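Separin (Saccharomyces cerevisiae, PDB 5U1T) cleaves the Mcd1/Scc1 subunit of cohesin as a caspase-like cysteine protease, allowing chromosomes to segregate at the onset of anaphase. Local coordinates at residues A[1248-1253]-A[1293-1298]; A[1257-1262]-A[1288-1293]; A[106-111]-A[418-423]. All blocks are in the same frame, centred on the assembly; numbering follows the deposited sequence.

Interaction 1: A[1248-1253]-A[1293-1298]; sequences EVVDNS and FLKLNP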
loop_
_atom_site.group_PDB
_atom_site.type_symbol
_atom_site.label_atom_id
_atom_site.label_comp_id
_atom_site.label_asym_id
_atom_site.label_seq_id
_atom_site.Cartn_x
_atom_site.Cartn_y
_atom_site.Cartn_z
ATOM N N GLU A 1248 -0.424 -23.675 59.767
ATOM C CA GLU A 1248 -1.104 -23.985 61.031
ATOM C C GLU A 1248 -2.544 -23.469 61.096
ATOM O O GLU A 1248 -2.819 -22.348 60.678
ATOM C CB GLU A 1248 -0.321 -23.394 62.205
ATOM C CG GLU A 1248 1.039 -24.010 62.458
ATOM C CD GLU A 1248 1.714 -23.448 63.716
ATOM O OE1 GLU A 1248 1.014 -22.926 64.615
ATOM O OE2 GLU A 1248 2.958 -23.520 63.815
ATOM N N VAL A 1249 -3.458 -24.272 61.637
ATOM C CA VAL A 1249 -4.795 -23.768 61.964
ATOM C C VAL A 1249 -4.984 -23.615 63.479
ATOM O O VAL A 1249 -4.766 -24.568 64.236
ATOM C CB VAL A 1249 -5.899 -24.684 61.436
ATOM C CG1 VAL A 1249 -7.242 -23.961 61.474
ATOM C CG2 VAL A 1249 -5.573 -25.147 60.035
ATOM N N VAL A 1250 -5.394 -22.433 63.935
ATOM C CA VAL A 1250 -5.569 -22.240 65.374
ATOM C C VAL A 1250 -6.759 -23.053 65.892
ATOM O O VAL A 1250 -7.786 -23.149 65.223
ATOM C CB VAL A 1250 -5.758 -20.743 65.743
ATOM C CG1 VAL A 1250 -4.643 -19.912 65.144
ATOM C CG2 VAL A 1250 -7.118 -20.227 65.284
ATOM N N ASP A 1251 -6.601 -23.664 67.067
ATOM C CA ASP A 1251 -7.737 -24.256 67.770
ATOM C C ASP A 1251 -8.711 -23.154 68.178
ATOM O O ASP A 1251 -8.342 -22.206 68.875
ATOM C CB ASP A 1251 -7.285 -25.039 69.003
ATOM C CG ASP A 1251 -8.455 -25.482 69.877
ATOM O OD1 ASP A 1251 -9.609 -25.555 69.390
ATOM O OD2 ASP A 1251 -8.222 -25.769 71.071
ATOM N N ASN A 1252 -9.959 -23.289 67.755
ATOM C CA ASN A 1252 -10.920 -22.226 67.968
ATOM C C ASN A 1252 -11.244 -21.921 69.443
ATOM O O ASN A 1252 -11.438 -20.746 69.797
ATOM C CB ASN A 1252 -12.208 -22.538 67.213
ATOM C CG ASN A 1252 -13.250 -21.438 67.370
ATOM O OD1 ASN A 1252 -14.152 -21.533 68.223
ATOM N ND2 ASN A 1252 -13.124 -20.377 66.559
ATOM N N SER A 1253 -11.303 -22.946 70.298
ATOM C CA SER A 1253 -11.621 -22.712 71.707
ATOM C C SER A 1253 -10.494 -21.936 72.376
ATOM O O SER A 1253 -10.726 -20.984 73.138
ATOM C CB SER A 1253 -11.879 -24.031 72.455
ATOM O OG SER A 1253 -10.932 -25.044 72.126
ATOM N N PHE A 1293 -0.223 -13.913 65.907
ATOM C CA PHE A 1293 0.543 -13.966 67.152
ATOM C C PHE A 1293 0.676 -15.408 67.620
ATOM O O PHE A 1293 1.776 -15.865 67.925
ATOM C CB PHE A 1293 -0.110 -13.092 68.236
ATOM C CG PHE A 1293 0.133 -11.622 68.043
ATOM C CD1 PHE A 1293 -0.700 -10.868 67.223
ATOM C CD2 PHE A 1293 1.218 -11.004 68.647
ATOM C CE1 PHE A 1293 -0.462 -9.535 67.013
ATOM C CE2 PHE A 1293 1.457 -9.666 68.452
ATOM C CZ PHE A 1293 0.615 -8.929 67.630
ATOM N N LEU A 1294 -0.452 -16.117 67.635
ATOM C CA LEU A 1294 -0.491 -17.537 67.954
ATOM C C LEU A 1294 0.364 -18.376 67.022
ATOM O O LEU A 1294 0.716 -19.507 67.339
ATOM C CB LEU A 1294 -1.925 -18.051 67.907
ATOM C CG LEU A 1294 -2.847 -17.525 68.993
ATOM C CD1 LEU A 1294 -4.098 -18.383 69.112
ATOM C CD2 LEU A 1294 -2.081 -17.470 70.300
ATOM N N LYS A 1295 0.693 -17.854 65.850
ATOM C CA LYS A 1295 1.443 -18.679 64.938
ATOM C C LYS A 1295 2.950 -18.492 65.138
ATOM O O LYS A 1295 3.742 -19.263 64.613
ATOM C CB LYS A 1295 0.993 -18.411 63.493
ATOM C CG LYS A 1295 -0.346 -19.106 63.169
ATOM C CD LYS A 1295 -0.986 -18.663 61.861
ATOM C CE LYS A 1295 -2.267 -19.467 61.595
ATOM N NZ LYS A 1295 -3.073 -19.027 60.416
ATOM N N LEU A 1296 3.358 -17.515 65.932
ATOM C CA LEU A 1296 4.774 -17.378 66.250
ATOM C C LEU A 1296 5.298 -18.558 67.118
ATOM O O LEU A 1296 4.551 -19.167 67.889
ATOM C CB LEU A 1296 5.032 -16.052 66.975
ATOM C CG LEU A 1296 4.589 -14.758 66.309
ATOM C CD1 LEU A 1296 4.402 -13.652 67.335
ATOM C CD2 LEU A 1296 5.605 -14.354 65.257
ATOM N N ASN A 1297 6.588 -18.877 66.984
ATOM C CA ASN A 1297 7.233 -19.885 67.815
ATOM C C ASN A 1297 8.215 -19.230 68.777
ATOM O O ASN A 1297 9.288 -18.787 68.358
ATOM C CB ASN A 1297 7.957 -20.922 66.951
ATOM C CG ASN A 1297 8.633 -22.036 67.780
ATOM O OD1 ASN A 1297 8.518 -22.085 69.021
ATOM N ND2 ASN A 1297 9.338 -22.934 67.090
ATOM N N PRO A 1298 7.857 -19.175 70.073
ATOM C CA PRO A 1298 8.729 -18.541 71.061
ATOM C C PRO A 1298 10.089 -19.206 71.162
ATOM O O PRO A 1298 11.018 -18.613 71.701
ATOM C CB PRO A 1298 7.945 -18.690 72.360
ATOM C CG PRO A 1298 6.534 -18.760 71.920
ATOM C CD PRO A 1298 6.564 -19.555 70.663
#

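Interaction 2: A[1257-1262]-A[1288-1293]; sequences KFKDKF and WVIELF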
loop_
_atom_site.group_PDB
_atom_site.type_symbol
_atom_site.label_atom_id
_atom_site.label_comp_id
_atom_site.label_asym_id
_atom_site.label_seq_id
_atom_site.Cartn_x
_atom_site.Cartn_y
_atom_site.Cartn_z
ATOM N N LYS A 1257 -9.926 -17.554 74.035
ATOM C CA LYS A 1257 -9.366 -17.159 75.317
ATOM C C LYS A 1257 -8.143 -16.280 75.054
ATOM O O LYS A 1257 -7.906 -15.301 75.769
ATOM C CB LYS A 1257 -9.017 -18.376 76.196
ATOM C CG LYS A 1257 -8.965 -18.039 77.727
ATOM C CD LYS A 1257 -9.036 -19.296 78.636
ATOM C CE LYS A 1257 -8.818 -18.992 80.148
ATOM N NZ LYS A 1257 -9.934 -18.235 80.800
ATOM N N PHE A 1258 -7.384 -16.590 74.009
ATOM C CA PHE A 1258 -6.257 -15.729 73.659
ATOM C C PHE A 1258 -6.711 -14.321 73.261
ATOM O O PHE A 1258 -6.001 -13.333 73.501
ATOM C CB PHE A 1258 -5.417 -16.307 72.522
ATOM C CG PHE A 1258 -4.287 -15.406 72.122
ATOM C CD1 PHE A 1258 -3.188 -15.248 72.954
ATOM C CD2 PHE A 1258 -4.340 -14.682 70.943
ATOM C CE1 PHE A 1258 -2.156 -14.418 72.613
ATOM C CE2 PHE A 1258 -3.302 -13.833 70.586
ATOM C CZ PHE A 1258 -2.209 -13.702 71.417
ATOM N N LYS A 1259 -7.889 -14.238 72.648
ATOM C CA LYS A 1259 -8.377 -12.966 72.148
ATOM C C LYS A 1259 -8.757 -12.047 73.321
ATOM O O LYS A 1259 -8.433 -10.849 73.306
ATOM C CB LYS A 1259 -9.558 -13.178 71.192
ATOM C CG LYS A 1259 -9.924 -11.937 70.405
ATOM C CD LYS A 1259 -10.691 -12.305 69.168
ATOM C CE LYS A 1259 -12.171 -12.258 69.398
ATOM N NZ LYS A 1259 -12.843 -11.785 68.155
ATOM N N ASP A 1260 -9.418 -12.614 74.330
ATOM C CA ASP A 1260 -9.739 -11.887 75.555
ATOM C C ASP A 1260 -8.481 -11.298 76.181
ATOM O O ASP A 1260 -8.445 -10.123 76.555
ATOM C CB ASP A 1260 -10.433 -12.800 76.565
ATOM C CG ASP A 1260 -11.904 -13.011 76.260
ATOM O OD1 ASP A 1260 -12.474 -12.268 75.444
ATOM O OD2 ASP A 1260 -12.509 -13.926 76.860
ATOM N N LYS A 1261 -7.447 -12.127 76.279
ATOM C CA LYS A 1261 -6.185 -11.723 76.900
ATOM C C LYS A 1261 -5.458 -10.650 76.089
ATOM O O LYS A 1261 -5.074 -9.594 76.620
ATOM C CB LYS A 1261 -5.285 -12.946 77.090
ATOM C CG LYS A 1261 -5.793 -13.909 78.155
ATOM C CD LYS A 1261 -5.665 -13.313 79.535
ATOM C CE LYS A 1261 -5.889 -14.389 80.582
ATOM N NZ LYS A 1261 -5.302 -14.057 81.936
ATOM N N PHE A 1262 -5.270 -10.963 74.808
ATOM C CA PHE A 1262 -4.750 -10.055 73.805
ATOM C C PHE A 1262 -5.347 -8.665 73.973
ATOM O O PHE A 1262 -4.617 -7.697 74.147
ATOM C CB PHE A 1262 -5.041 -10.613 72.401
ATOM C CG PHE A 1262 -4.708 -9.665 71.286
ATOM C CD1 PHE A 1262 -3.400 -9.516 70.854
ATOM C CD2 PHE A 1262 -5.715 -8.925 70.659
ATOM C CE1 PHE A 1262 -3.095 -8.637 69.828
ATOM C CE2 PHE A 1262 -5.420 -8.038 69.640
ATOM C CZ PHE A 1262 -4.107 -7.891 69.223
ATOM N N TRP A 1288 -7.748 -12.717 61.955
ATOM C CA TRP A 1288 -6.610 -13.341 61.298
ATOM C C TRP A 1288 -5.340 -12.600 61.652
ATOM O O TRP A 1288 -4.256 -13.161 61.555
ATOM C CB TRP A 1288 -6.791 -13.395 59.780
ATOM C CG TRP A 1288 -6.775 -12.063 59.098
ATOM C CD1 TRP A 1288 -7.856 -11.292 58.819
ATOM C CD2 TRP A 1288 -5.627 -11.339 58.611
ATOM N NE1 TRP A 1288 -7.464 -10.137 58.187
ATOM C CE2 TRP A 1288 -6.103 -10.136 58.047
ATOM C CE3 TRP A 1288 -4.249 -11.592 58.592
ATOM C CZ2 TRP A 1288 -5.254 -9.185 57.462
ATOM C CZ3 TRP A 1288 -3.400 -10.636 58.013
ATOM C CH2 TRP A 1288 -3.911 -9.449 57.462
ATOM N N VAL A 1289 -5.471 -11.345 62.070
ATOM C CA VAL A 1289 -4.318 -10.563 62.515
ATOM C C VAL A 1289 -3.870 -11.026 63.901
ATOM O O VAL A 1289 -2.675 -11.193 64.164
ATOM C CB VAL A 1289 -4.633 -9.059 62.558
ATOM C CG1 VAL A 1289 -3.464 -8.263 63.142
ATOM C CG2 VAL A 1289 -5.011 -8.549 61.159
ATOM N N ILE A 1290 -4.858 -11.230 64.771
ATOM C CA ILE A 1290 -4.638 -11.783 66.091
ATOM C C ILE A 1290 -4.022 -13.167 65.965
ATOM O O ILE A 1290 -3.076 -13.476 66.679
ATOM C CB ILE A 1290 -5.955 -11.842 66.902
ATOM C CG1 ILE A 1290 -6.613 -10.458 66.923
ATOM C CG2 ILE A 1290 -5.717 -12.329 68.328
ATOM C CD1 ILE A 1290 -7.983 -10.439 67.588
ATOM N N GLU A 1291 -4.529 -13.977 65.032
ATOM C CA GLU A 1291 -4.040 -15.349 64.838
ATOM C C GLU A 1291 -2.560 -15.394 64.510
ATOM O O GLU A 1291 -1.889 -16.382 64.774
ATOM C CB GLU A 1291 -4.815 -16.064 63.731
ATOM C CG GLU A 1291 -6.211 -16.477 64.128
ATOM C CD GLU A 1291 -7.036 -16.952 62.947
ATOM O OE1 GLU A 1291 -8.278 -17.126 63.094
ATOM O OE2 GLU A 1291 -6.434 -17.150 61.869
ATOM N N LEU A 1292 -2.050 -14.325 63.919
ATOM C CA LEU A 1292 -0.646 -14.287 63.538
ATOM C C LEU A 1292 0.245 -14.418 64.767
ATOM O O LEU A 1292 1.333 -14.965 64.680
ATOM C CB LEU A 1292 -0.322 -13.000 62.784
ATOM C CG LEU A 1292 -0.799 -12.907 61.335
ATOM C CD1 LEU A 1292 -0.389 -11.571 60.746
ATOM C CD2 LEU A 1292 -0.238 -14.063 60.534
ATOM N N PHE A 1293 -0.223 -13.913 65.907
ATOM C CA PHE A 1293 0.543 -13.966 67.152
ATOM C C PHE A 1293 0.676 -15.408 67.620
ATOM O O PHE A 1293 1.776 -15.865 67.925
ATOM C CB PHE A 1293 -0.110 -13.092 68.236
ATOM C CG PHE A 1293 0.133 -11.622 68.043
ATOM C CD1 PHE A 1293 -0.700 -10.868 67.223
ATOM C CD2 PHE A 1293 1.218 -11.004 68.647
ATOM C CE1 PHE A 1293 -0.462 -9.535 67.013
ATOM C CE2 PHE A 1293 1.457 -9.666 68.452
ATOM C CZ PHE A 1293 0.615 -8.929 67.630
#

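Interaction 3: A[106-111]-A[418-423]; sequences NLFQAH and EISNVL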
loop_
_atom_site.group_PDB
_atom_site.type_symbol
_atom_site.label_atom_id
_atom_site.label_comp_id
_atom_site.label_asym_id
_atom_site.label_seq_id
_atom_site.Cartn_x
_atom_site.Cartn_y
_atom_site.Cartn_z
ATOM N N ASN A 106 5.863 19.567 -47.874
ATOM C CA ASN A 106 4.663 18.804 -48.198
ATOM C C ASN A 106 4.913 17.299 -48.120
ATOM O O ASN A 106 6.019 16.839 -48.396
ATOM C CB ASN A 106 4.154 19.135 -49.624
ATOM C CG ASN A 106 3.746 20.602 -49.806
ATOM O OD1 ASN A 106 2.604 20.967 -49.548
ATOM N ND2 ASN A 106 4.675 21.436 -50.265
ATOM N N LEU A 107 3.884 16.520 -47.798
ATOM C CA LEU A 107 4.029 15.078 -47.876
ATOM C C LEU A 107 4.309 14.679 -49.305
ATOM O O LEU A 107 5.321 14.050 -49.616
ATOM C CB LEU A 107 2.784 14.351 -47.378
ATOM C CG LEU A 107 3.014 12.833 -47.430
ATOM C CD1 LEU A 107 4.129 12.363 -46.471
ATOM C CD2 LEU A 107 1.731 12.046 -47.244
ATOM N N PHE A 108 3.386 15.065 -50.176
ATOM C CA PHE A 108 3.514 14.871 -51.622
ATOM C C PHE A 108 4.802 15.470 -52.135
ATOM O O PHE A 108 5.314 16.427 -51.565
ATOM C CB PHE A 108 2.312 15.481 -52.338
ATOM C CG PHE A 108 1.014 15.246 -51.610
ATOM C CD1 PHE A 108 0.283 14.083 -51.818
ATOM C CD2 PHE A 108 0.549 16.159 -50.667
ATOM C CE1 PHE A 108 -0.893 13.863 -51.125
ATOM C CE2 PHE A 108 -0.613 15.941 -50.010
ATOM C CZ PHE A 108 -1.336 14.789 -50.239
ATOM N N GLN A 109 5.331 14.882 -53.202
ATOM C CA GLN A 109 6.587 15.337 -53.778
ATOM C C GLN A 109 6.364 15.723 -55.221
ATOM O O GLN A 109 5.467 15.197 -55.873
ATOM C CB GLN A 109 7.652 14.255 -53.658
ATOM C CG GLN A 109 8.030 13.962 -52.219
ATOM C CD GLN A 109 8.730 15.133 -51.561
ATOM O OE1 GLN A 109 8.139 15.863 -50.746
ATOM N NE2 GLN A 109 10.004 15.333 -51.922
ATOM N N ALA A 110 7.155 16.663 -55.719
ATOM C CA ALA A 110 7.011 17.088 -57.104
ATOM C C ALA A 110 8.328 16.873 -57.824
ATOM O O ALA A 110 9.403 17.016 -57.226
ATOM C CB ALA A 110 6.582 18.548 -57.183
ATOM N N HIS A 111 8.257 16.503 -59.095
ATOM C CA HIS A 111 9.479 16.456 -59.871
ATOM C C HIS A 111 9.266 17.060 -61.254
ATOM O O HIS A 111 9.982 16.747 -62.207
ATOM C CB HIS A 111 10.024 15.024 -59.947
ATOM C CG HIS A 111 8.983 13.987 -60.219
ATOM N ND1 HIS A 111 8.455 13.190 -59.223
ATOM C CD2 HIS A 111 8.405 13.587 -61.380
ATOM C CE1 HIS A 111 7.575 12.357 -59.760
ATOM N NE2 HIS A 111 7.523 12.580 -61.068
ATOM N N GLU A 418 -6.266 7.330 -47.667
ATOM C CA GLU A 418 -6.629 7.651 -46.295
ATOM C C GLU A 418 -5.881 8.900 -45.838
ATOM O O GLU A 418 -6.490 9.880 -45.409
ATOM C CB GLU A 418 -6.324 6.461 -45.374
ATOM C CG GLU A 418 -6.851 6.604 -43.964
ATOM C CD GLU A 418 -8.312 7.057 -43.937
ATOM O OE1 GLU A 418 -9.198 6.303 -44.411
ATOM O OE2 GLU A 418 -8.576 8.181 -43.446
ATOM N N ILE A 419 -4.556 8.856 -45.953
ATOM C CA ILE A 419 -3.712 10.000 -45.629
ATOM C C ILE A 419 -4.095 11.246 -46.415
ATOM O O ILE A 419 -4.151 12.351 -45.864
ATOM C CB ILE A 419 -2.239 9.695 -45.891
ATOM C CG1 ILE A 419 -1.720 8.694 -44.859
ATOM C CG2 ILE A 419 -1.420 10.970 -45.850
ATOM C CD1 ILE A 419 -1.886 9.151 -43.414
ATOM N N SER A 420 -4.366 11.067 -47.700
ATOM C CA SER A 420 -4.757 12.189 -48.529
ATOM C C SER A 420 -5.922 12.917 -47.893
ATOM O O SER A 420 -5.823 14.107 -47.607
ATOM C CB SER A 420 -5.111 11.742 -49.952
ATOM O OG SER A 420 -3.930 11.517 -50.704
ATOM N N ASN A 421 -6.980 12.171 -47.661
ATOM C CA ASN A 421 -8.194 12.646 -47.042
ATOM C C ASN A 421 -7.936 13.384 -45.751
ATOM O O ASN A 421 -8.530 14.402 -45.462
ATOM C CB ASN A 421 -9.052 11.440 -46.735
ATOM C CG ASN A 421 -10.330 11.811 -46.073
ATOM O OD1 ASN A 421 -10.601 12.967 -45.860
ATOM N ND2 ASN A 421 -11.118 10.836 -45.740
ATOM N N VAL A 422 -7.058 12.825 -44.958
ATOM C CA VAL A 422 -6.682 13.417 -43.691
ATOM C C VAL A 422 -6.129 14.812 -43.945
ATOM O O VAL A 422 -6.537 15.775 -43.300
ATOM C CB VAL A 422 -5.637 12.593 -42.938
ATOM C CG1 VAL A 422 -5.103 13.394 -41.783
ATOM C CG2 VAL A 422 -6.231 11.280 -42.451
ATOM N N LEU A 423 -5.200 14.920 -44.895
ATOM C CA LEU A 423 -4.545 16.190 -45.175
ATOM C C LEU A 423 -5.543 17.197 -45.715
ATOM O O LEU A 423 -5.499 18.386 -45.397
ATOM C CB LEU A 423 -3.407 15.980 -46.146
ATOM C CG LEU A 423 -2.189 15.365 -45.479
ATOM C CD1 LEU A 423 -1.077 15.094 -46.491
ATOM C CD2 LEU A 423 -1.708 16.296 -44.397
#

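Interaction 1: A[1248-1253]-A[1293-1298]
Lys1295 lays the far end of its side chain against the backbone of Glu1248, with Lys1295 CE 3.1 Å from Glu1248 O. Lys1295 NZ lies 3.3 Å from the same Glu1248 O, at too poor an angle for a hydrogen bond. The lysine gets there with CG anti to its own carbonyl carbon (chi1 -78°) and the chain extended beyond. Glu1248 OE1 stands 4.3 Å from Lys1295 CG. Next to this pair, Val1250 CG1 meets Leu1294 CD1 at 4.3 Å, an apolar touch of branch ends. The carboxylate of Glu1248 is turned to Arg1347, whose NH1 makes a salt bridge with OE1 and also donates to Leu1294 O, so one nitrogen ties both segments together. Within this family C50 protease region of clan CD, the short, weakly bonded strand 1248-1249 runs antiparallel to strand 1353-1362 in a mixed sheet, Val1249 bonding to Asn1353. Further out, Asp1251 is the N-cap of helix 1252-1269; its OD1 accepts from Ser1253 N at 3.2 Å, approached from above the carboxylate plane. Asp1251 N donates to Tyr1346 OH of helix 1332-1347, and the tyrosine side chain packs on both Val1250 and Leu1294.

Interaction 2: A[1257-1262]-A[1288-1293]
Phe1258, Phe1262 and Ile1290 carry a buried, hydrocarbon packing of two helices, 1252-1269 and 1287-1294, whose local axes approach to 10.6 Å and run at 93° to each other. Both of these phenylalanines hold CG anti to the backbone N, which directs it toward helix 1287-1294. Ile1290 CG2 touches the edge of the Phe1258 ring near the ring plane, 3.6 Å from Phe1258 CE2, and makes a CH-pi contact over the face of Phe1262, 4.2 Å from that ring's centroid. The ethyl branch is shared: Ile1290 CG1 lies 3.8 Å from Phe1262 CE2, and CD1 goes on to Lys1259 CD, 3.6 Å away, while the lysine ammonium makes a salt bridge with Asp1287. This perpendicular pair belongs to the family C50 protease region; helices 1303-1320 and 1332-1347 close over it, with Leu1310, Val1314 and Leu1339 against Phe1293. The Phe1262 and Phe1293 rings meet obliquely, planes at 52° and centroids 5.6 Å apart. An alanine at Phe1262 would probably leave Ile1290 CG2 without its aromatic face and open a gap beside the Phe1293 ring, next to CE1. Phe1293 CB lies 3.9 Å from Phe1258 CZ.

Interaction 3: A[106-111]-A[418-423]
Ser420 OG donates a hydrogen bond to the backbone oxygen of Asn416, one turn earlier in helix 408-425, and presents the same oxygen to the rim of Phe108. It sits in the plane of that ring at its edge, 3.9 Å from Phe108 CE1. The setting is the N-terminal helical domain of separase, where the loop between helices 91-103 and 113-117 rests on a helix more than 300 residues further along the chain. Two neighbouring loop residues do the touching. Leu107 holds CG anti to its backbone N (chi1 -178°), which carries CG toward Ile419. Leu107 CD2 comes 3.6 Å from Ile419 CG2, the two side chains crossing at about a right angle. Nearer its base, Leu107 CB lies 4.0 Å from Leu423 CD1. Ile419 and Leu423 stand one turn apart on the helix, joined by the backbone bond from Leu423 N to Ile419 O, and together offer an apolar patch to the loop. Around the patch, Leu107 also packs on Asn460 and Asn498, Ile419 on Cys463, and Leu423 on Leu465. Polar bonds hold the loop: Asn106 ND2 donates to Phe102 O and pairs with Tyr128 OH, Asn106 OD1 accepts from Asn125, and Ala110 N is bonded to Asn103 OD1. Phe108 reaches toward Leu423 tip to tip, and the methyl Leu423 CD1 lies 3.6 Å from Phe108 CE2.

In the fold
Interactions 1 and 2 belong together: their centres are 9 Å apart, both use helices 1252-1269 and 1287-1294, and interaction 2 is nested inside the chain loop closed by interaction 1. They share Phe1293 and touch directly, Leu1294 CD2 lying 3.5 Å from Phe1258 CG. Interaction 2 is a buried aromatic and aliphatic core; interaction 1, at the neighbouring helix ends, is only partly buried and mixes apolar touches with charged side chains. Interaction 3 lies far off in the helical domain, its centre about 121 Å from that of interaction 1 and on the opposite side of the chain's centre. There a loop meets the partner helix, with exposed Phe108 against buried Leu423, and Leu107 against buried Ile419.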